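Long-range contact in serine--tRNA ligase (Pyrococcus horikoshii, PDB 2DQ0), which catalyses the ATP-dependent attachment of serine to tRNA(Ser) and probably also serylates tRNA(Sec), working as a homodimer: residues H421-V433 with Y437-E447. Sequence-based numbering, arbitrary orientation.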
ATOM      1  N   HIS A 421       5.767   6.965  28.280  1.00 42.43           N
ATOM      2  CA  HIS A 421       5.073   8.107  28.857  1.00 39.86           C
ATOM      3  C   HIS A 421       3.749   7.741  29.531  1.00 44.64           C
ATOM      4  O   HIS A 421       2.872   8.608  29.700  1.00 41.08           O
ATOM      5  CB  HIS A 421       4.821   9.189  27.795  1.00 36.25           C
ATOM      6  CG  HIS A 421       6.065   9.737  27.164  1.00 47.47           C
ATOM      7  ND1 HIS A 421       6.988  10.484  27.858  1.00 52.02           N
ATOM      8  CD2 HIS A 421       6.517   9.680  25.889  1.00 58.16           C
ATOM      9  CE1 HIS A 421       7.951  10.872  27.041  1.00 49.84           C
ATOM     10  NE2 HIS A 421       7.689  10.397  25.840  1.00 56.68           N
ATOM     11  N   GLN A 422       3.604   6.472  29.912  1.00 33.96           N
ATOM     12  CA  GLN A 422       2.389   6.023  30.590  1.00 39.82           C
ATOM     13  C   GLN A 422       2.446   6.367  32.078  1.00 46.33           C
ATOM     14  O   GLN A 422       3.515   6.529  32.646  1.00 43.70           O
ATOM     15  CB  GLN A 422       2.239   4.514  30.481  1.00 37.26           C
ATOM     16  CG  GLN A 422       3.336   3.763  31.207  1.00 33.79           C
ATOM     17  CD  GLN A 422       3.154   2.272  31.099  1.00 46.83           C
ATOM     18  OE1 GLN A 422       2.162   1.726  31.580  1.00 51.49           O
ATOM     19  NE2 GLN A 422       4.109   1.600  30.452  1.00 39.44           N
ATOM     20  N   GLU A 423       1.277   6.458  32.694  1.00 48.31           N
ATOM     21  CA  GLU A 423       1.150   6.747  34.104  1.00 54.69           C
ATOM     22  C   GLU A 423       0.474   5.499  34.674  1.00 57.95           C
ATOM     23  O   GLU A 423       0.088   4.609  33.899  1.00 59.96           O
ATOM     24  CB  GLU A 423       0.307   8.016  34.300  1.00 53.27           C
ATOM     25  CG  GLU A 423       1.071   9.313  33.972  1.00 53.39           C
ATOM     26  CD  GLU A 423       0.173  10.566  33.893  1.00 65.90           C
ATOM     27  OE1 GLU A 423      -1.077  10.430  33.933  1.00 63.51           O
ATOM     28  OE2 GLU A 423       0.722  11.692  33.777  1.00 59.76           O
ATOM     29  N   GLU A 424       0.333   5.415  35.998  1.00 53.56           N
ATOM     30  CA  GLU A 424      -0.264   4.225  36.609  1.00 53.86           C
ATOM     31  C   GLU A 424      -1.631   3.869  36.083  1.00 51.62           C
ATOM     32  O   GLU A 424      -1.948   2.688  35.893  1.00 50.16           O
ATOM     33  CB  GLU A 424      -0.417   4.373  38.114  1.00 64.81           C
ATOM     34  CG  GLU A 424       0.830   4.685  38.898  1.00 85.76           C
ATOM     35  CD  GLU A 424       0.560   4.654  40.397  1.00 88.14           C
ATOM     36  OE1 GLU A 424       0.161   3.578  40.898  1.00 85.42           O
ATOM     37  OE2 GLU A 424       0.735   5.700  41.064  1.00 86.05           O
ATOM     38  N   ASP A 425      -2.453   4.887  35.868  1.00 47.69           N
ATOM     39  CA  ASP A 425      -3.817   4.667  35.413  1.00 52.25           C
ATOM     40  C   ASP A 425      -3.982   4.341  33.933  1.00 55.32           C
ATOM     41  O   ASP A 425      -5.098   4.028  33.502  1.00 56.40           O
ATOM     42  CB  ASP A 425      -4.679   5.880  35.756  1.00 60.28           C
ATOM     43  CG  ASP A 425      -4.201   7.138  35.072  1.00 66.41           C
ATOM     44  OD1 ASP A 425      -4.664   8.237  35.445  1.00 72.93           O
ATOM     45  OD2 ASP A 425      -3.361   7.026  34.156  1.00 70.63           O
ATOM     46  N   GLY A 426      -2.895   4.411  33.159  1.00 49.99           N
ATOM     47  CA  GLY A 426      -2.988   4.124  31.730  1.00 49.81           C
ATOM     48  C   GLY A 426      -2.897   5.380  30.869  1.00 51.30           C
ATOM     49  O   GLY A 426      -2.637   5.322  29.667  1.00 47.96           O
ATOM     50  N   THR A 427      -3.130   6.526  31.494  1.00 48.99           N
ATOM     51  CA  THR A 427      -3.032   7.784  30.802  1.00 44.23           C
ATOM     52  C   THR A 427      -1.648   7.875  30.207  1.00 49.81           C
ATOM     53  O   THR A 427      -0.653   7.552  30.857  1.00 51.53           O
ATOM     54  CB  THR A 427      -3.184   8.941  31.747  1.00 45.79           C
ATOM     55  OG1 THR A 427      -4.453   8.844  32.396  1.00 53.50           O
ATOM     56  CG2 THR A 427      -3.080  10.261  30.989  1.00 46.56           C
ATOM     57  N   VAL A 428      -1.586   8.326  28.965  1.00 48.96           N
ATOM     58  CA  VAL A 428      -0.319   8.453  28.286  1.00 40.25           C
ATOM     59  C   VAL A 428      -0.098   9.897  27.918  1.00 38.31           C
ATOM     60  O   VAL A 428      -0.894  10.488  27.205  1.00 43.94           O
ATOM     61  CB  VAL A 428      -0.294   7.566  27.039  1.00 34.99           C
ATOM     62  CG1 VAL A 428       0.833   7.993  26.103  1.00 31.91           C
ATOM     63  CG2 VAL A 428      -0.116   6.130  27.466  1.00 32.28           C
ATOM     64  N   ARG A 429       0.985  10.469  28.425  1.00 45.18           N
ATOM     65  CA  ARG A 429       1.298  11.863  28.143  1.00 52.77           C
ATOM     66  C   ARG A 429       2.040  11.919  26.829  1.00 51.59           C
ATOM     67  O   ARG A 429       2.882  11.068  26.556  1.00 60.29           O
ATOM     68  CB  ARG A 429       2.133  12.469  29.281  1.00 43.68           C
ATOM     69  CG  ARG A 429       1.346  12.566  30.585  1.00 58.19           C
ATOM     70  CD  ARG A 429       2.146  13.186  31.713  1.00 75.80           C
ATOM     71  NE  ARG A 429       1.909  14.624  31.824  1.00 88.39           N
ATOM     72  CZ  ARG A 429       2.501  15.415  32.714  1.00 87.98           C
ATOM     73  NH1 ARG A 429       2.222  16.711  32.744  1.00 88.10           N
ATOM     74  NH2 ARG A 429       3.379  14.909  33.573  1.00 95.28           N
ATOM     75  N   ILE A 430       1.713  12.893  25.987  1.00 46.94           N
ATOM     76  CA  ILE A 430       2.413  12.972  24.722  1.00 48.17           C
ATOM     77  C   ILE A 430       3.445  14.094  24.791  1.00 44.94           C
ATOM     78  O   ILE A 430       3.167  15.169  25.288  1.00 47.49           O
ATOM     79  CB  ILE A 430       1.405  13.096  23.498  1.00 45.06           C
ATOM     80  CG1 ILE A 430       1.475  14.462  22.872  1.00 42.78           C
ATOM     81  CG2 ILE A 430      -0.007  12.752  23.908  1.00 51.40           C
ATOM     82  CD1 ILE A 430       2.507  14.503  21.803  1.00 50.00           C
ATOM     83  N   PRO A 431       4.675  13.823  24.328  1.00 46.19           N
ATOM     84  CA  PRO A 431       5.802  14.769  24.314  1.00 46.11           C
ATOM     85  C   PRO A 431       5.407  16.149  23.793  1.00 51.34           C
ATOM     86  O   PRO A 431       4.787  16.258  22.738  1.00 49.16           O
ATOM     87  CB  PRO A 431       6.814  14.100  23.386  1.00 49.48           C
ATOM     88  CG  PRO A 431       6.504  12.637  23.522  1.00 58.19           C
ATOM     89  CD  PRO A 431       5.004  12.585  23.592  1.00 41.96           C
ATOM     90  N   LYS A 432       5.802  17.195  24.516  1.00 51.10           N
ATOM     91  CA  LYS A 432       5.482  18.580  24.146  1.00 60.05           C
ATOM     92  C   LYS A 432       5.760  18.922  22.666  1.00 51.31           C
ATOM     93  O   LYS A 432       4.987  19.619  22.029  1.00 43.17           O
ATOM     94  CB  LYS A 432       6.240  19.560  25.074  1.00 59.33           C
ATOM     95  CG  LYS A 432       6.114  19.178  26.567  1.00 86.46           C
ATOM     96  CD  LYS A 432       7.094  19.932  27.493  1.00 88.66           C
ATOM     97  CE  LYS A 432       7.198  19.293  28.903  1.00 78.62           C
ATOM     98  NZ  LYS A 432       5.985  19.454  29.756  1.00 70.15           N
ATOM     99  N   VAL A 433       6.856  18.421  22.125  1.00 45.14           N
ATOM    100  CA  VAL A 433       7.203  18.700  20.745  1.00 51.92           C
ATOM    101  C   VAL A 433       6.091  18.345  19.764  1.00 56.78           C
ATOM    102  O   VAL A 433       6.004  18.962  18.702  1.00 58.44           O
ATOM    103  CB  VAL A 433       8.455  17.916  20.303  1.00 52.95           C
ATOM    104  CG1 VAL A 433       9.069  18.578  19.078  1.00 35.63           C
ATOM    105  CG2 VAL A 433       9.444  17.831  21.446  1.00 70.52           C
ATOM    106  N   TYR A 437       1.249  19.327  16.641  1.00 57.08           N
ATOM    107  CA  TYR A 437       0.718  18.433  15.613  1.00 53.56           C
ATOM    108  C   TYR A 437      -0.531  17.662  16.012  1.00 57.66           C
ATOM    109  O   TYR A 437      -1.398  17.417  15.168  1.00 60.30           O
ATOM    110  CB  TYR A 437       1.776  17.424  15.178  1.00 49.86           C
ATOM    111  CG  TYR A 437       3.033  18.032  14.627  1.00 46.63           C
ATOM    112  CD1 TYR A 437       4.183  18.096  15.401  1.00 44.85           C
ATOM    113  CD2 TYR A 437       3.087  18.514  13.315  1.00 42.60           C
ATOM    114  CE1 TYR A 437       5.371  18.624  14.887  1.00 50.68           C
ATOM    115  CE2 TYR A 437       4.277  19.043  12.788  1.00 44.90           C
ATOM    116  CZ  TYR A 437       5.413  19.090  13.582  1.00 47.50           C
ATOM    117  OH  TYR A 437       6.601  19.571  13.081  1.00 46.99           O
ATOM    118  N   THR A 438      -0.619  17.279  17.287  1.00 51.94           N
ATOM    119  CA  THR A 438      -1.755  16.498  17.783  1.00 52.42           C
ATOM    120  C   THR A 438      -2.954  17.272  18.301  1.00 49.27           C
ATOM    121  O   THR A 438      -4.098  16.878  18.075  1.00 55.19           O
ATOM    122  CB  THR A 438      -1.335  15.561  18.938  1.00 55.76           C
ATOM    123  OG1 THR A 438      -0.760  16.340  19.998  1.00 57.17           O
ATOM    124  CG2 THR A 438      -0.345  14.531  18.455  1.00 54.76           C
ATOM    125  N   GLY A 439      -2.686  18.350  19.024  1.00 43.99           N
ATOM    126  CA  GLY A 439      -3.753  19.125  19.612  1.00 41.69           C
ATOM    127  C   GLY A 439      -3.758  18.752  21.077  1.00 47.51           C
ATOM    128  O   GLY A 439      -3.359  19.536  21.939  1.00 59.74           O
ATOM    129  N   PHE A 440      -4.171  17.529  21.360  1.00 44.34           N
ATOM    130  CA  PHE A 440      -4.234  17.033  22.719  1.00 40.59           C
ATOM    131  C   PHE A 440      -2.839  16.845  23.320  1.00 39.85           C
ATOM    132  O   PHE A 440      -1.884  16.650  22.597  1.00 39.75           O
ATOM    133  CB  PHE A 440      -4.999  15.727  22.707  1.00 33.98           C
ATOM    134  CG  PHE A 440      -4.415  14.690  21.782  1.00 46.33           C
ATOM    135  CD1 PHE A 440      -3.389  13.847  22.213  1.00 43.21           C
ATOM    136  CD2 PHE A 440      -4.933  14.514  20.499  1.00 40.68           C
ATOM    137  CE1 PHE A 440      -2.902  12.840  21.372  1.00 54.20           C
ATOM    138  CE2 PHE A 440      -4.450  13.506  19.649  1.00 39.92           C
ATOM    139  CZ  PHE A 440      -3.438  12.667  20.078  1.00 43.74           C
ATOM    140  N   LYS A 441      -2.724  16.899  24.646  1.00 50.93           N
ATOM    141  CA  LYS A 441      -1.419  16.743  25.303  1.00 46.36           C
ATOM    142  C   LYS A 441      -1.243  15.373  25.944  1.00 52.82           C
ATOM    143  O   LYS A 441      -0.136  14.974  26.298  1.00 52.28           O
ATOM    144  CB  LYS A 441      -1.226  17.820  26.366  1.00 51.34           C
ATOM    145  CG  LYS A 441      -1.224  19.250  25.827  1.00 58.70           C
ATOM    146  CD  LYS A 441      -0.890  20.241  26.924  1.00 55.90           C
ATOM    147  CE  LYS A 441      -1.033  21.665  26.436  1.00 67.21           C
ATOM    148  NZ  LYS A 441      -2.396  21.922  25.909  1.00 75.12           N
ATOM    149  N   GLU A 442      -2.339  14.643  26.084  1.00 49.61           N
ATOM    150  CA  GLU A 442      -2.270  13.318  26.664  1.00 46.82           C
ATOM    151  C   GLU A 442      -3.439  12.499  26.144  1.00 49.97           C
ATOM    152  O   GLU A 442      -4.356  13.031  25.515  1.00 49.12           O
ATOM    153  CB  GLU A 442      -2.357  13.409  28.185  1.00 53.31           C
ATOM    154  CG  GLU A 442      -3.537  14.249  28.682  1.00 64.66           C
ATOM    155  CD  GLU A 442      -3.720  14.180  30.193  1.00 77.69           C
ATOM    156  OE1 GLU A 442      -2.705  14.297  30.930  1.00 69.86           O
ATOM    157  OE2 GLU A 442      -4.883  14.020  30.640  1.00 78.78           O
ATOM    158  N   ILE A 443      -3.399  11.196  26.386  1.00 44.21           N
ATOM    159  CA  ILE A 443      -4.494  10.344  25.968  1.00 43.58           C
ATOM    160  C   ILE A 443      -4.964   9.629  27.217  1.00 44.36           C
ATOM    161  O   ILE A 443      -4.192   8.929  27.860  1.00 43.99           O
ATOM    162  CB  ILE A 443      -4.070   9.309  24.894  1.00 36.90           C
ATOM    163  CG1 ILE A 443      -3.413  10.030  23.704  1.00 36.36           C
ATOM    164  CG2 ILE A 443      -5.314   8.530  24.434  1.00 25.79           C
ATOM    165  CD1 ILE A 443      -2.761   9.122  22.700  1.00 38.74           C
ATOM    166  N   VAL A 444      -6.228   9.821  27.565  1.00 37.53           N
ATOM    167  CA  VAL A 444      -6.767   9.191  28.759  1.00 49.04           C
ATOM    168  C   VAL A 444      -7.576   7.939  28.466  1.00 49.84           C
ATOM    169  O   VAL A 444      -8.151   7.773  27.386  1.00 58.48           O
ATOM    170  CB  VAL A 444      -7.645  10.194  29.574  1.00 49.62           C
ATOM    171  CG1 VAL A 444      -6.897  11.498  29.722  1.00 42.96           C
ATOM    172  CG2 VAL A 444      -8.991  10.433  28.897  1.00 45.37           C
ATOM    173  N   PRO A 445      -7.616   7.022  29.430  1.00 53.03           N
ATOM    174  CA  PRO A 445      -8.370   5.784  29.247  1.00 54.46           C
ATOM    175  C   PRO A 445      -9.839   6.078  29.052  1.00 56.56           C
ATOM    176  O   PRO A 445     -10.336   7.093  29.530  1.00 51.06           O
ATOM    177  CB  PRO A 445      -8.098   5.012  30.538  1.00 46.26           C
ATOM    178  CG  PRO A 445      -7.746   6.037  31.497  1.00 48.86           C
ATOM    179  CD  PRO A 445      -6.908   7.010  30.716  1.00 48.05           C
ATOM    180  N   VAL A 446     -10.520   5.193  28.331  1.00 59.98           N
ATOM    181  CA  VAL A 446     -11.942   5.353  28.079  1.00 64.01           C
ATOM    182  C   VAL A 446     -12.667   4.564  29.155  1.00 72.35           C
ATOM    183  O   VAL A 446     -12.073   3.699  29.798  1.00 73.44           O
ATOM    184  CB  VAL A 446     -12.320   4.836  26.652  1.00 51.90           C
ATOM    185  CG1 VAL A 446     -11.409   5.464  25.648  1.00 57.30           C
ATOM    186  CG2 VAL A 446     -12.215   3.345  26.544  1.00 39.96           C
ATOM    187  N   GLU A 447     -13.943   4.868  29.363  1.00 83.57           N
ATOM    188  CA  GLU A 447     -14.728   4.164  30.374  1.00 92.68           C
ATOM    189  C   GLU A 447     -16.220   4.159  30.064  1.00 91.76           C
ATOM    190  O   GLU A 447     -16.811   3.070  30.220  1.00 92.64           O
ATOM    191  CB  GLU A 447     -14.492   4.795  31.745  1.00 99.68           C
ATOM    192  CG  GLU A 447     -13.091   4.595  32.287  1.00103.72           C
ATOM    193  CD  GLU A 447     -12.713   5.672  33.274  1.00111.03           C
ATOM    194  OE1 GLU A 447     -13.473   5.874  34.245  1.00115.71           O
ATOM    195  OE2 GLU A 447     -11.662   6.320  33.077  1.00113.62           O
TER
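Val428 and Ile443 form the hydrogen-bonded pair of a small two-stranded antiparallel ribbon near the C-terminus of this class II synthetase, the strands joined through the short helix 435-438. Val428 N gives to Ile443 O at 2.9 Å, Ile443 N returns a bond to Val428 O at 2.7 Å, and Ile430 N continues the ladder to Lys441 O. Both side chains of that pair lie on the buried face, where Val428 packs on Leu418 and Ile443 reaches Glu191 of helix 190-209. Arg429 and Glu442, the non-hydrogen-bonded pair, occupy the other face. With chi1 of 51°, Glu442 places CG between its own N and C, and the extended chain carries the carboxylate across Thr427, Glu442 CD lying 4.0 Å from Thr427 CG2.

Ile430 packs where the ribbon meets the end of helix 435-438: its CG2 meets the edge of the Phe440 ring, 3.8 Å from Phe440 CE1, while its CG1 branch points at Thr438 OG1. Thr438 CB sits over the centre of that same ring, and Thr438 OG1 donates to Phe440 O in the carbonyl plane, spanning Gly439, where the chain leaves the helix.

Before strand 428-429, Asp425 OD2 accepts from Thr427 N, an Asx turn. Thr427 also crosses Pro445, with Thr427 OG1 3.5 Å from Pro445 CD. Thr427 N and Thr427 OG1 both reach Asp425 OD2 from the same face of the carboxylate, the OG1 bond being 2.8 Å.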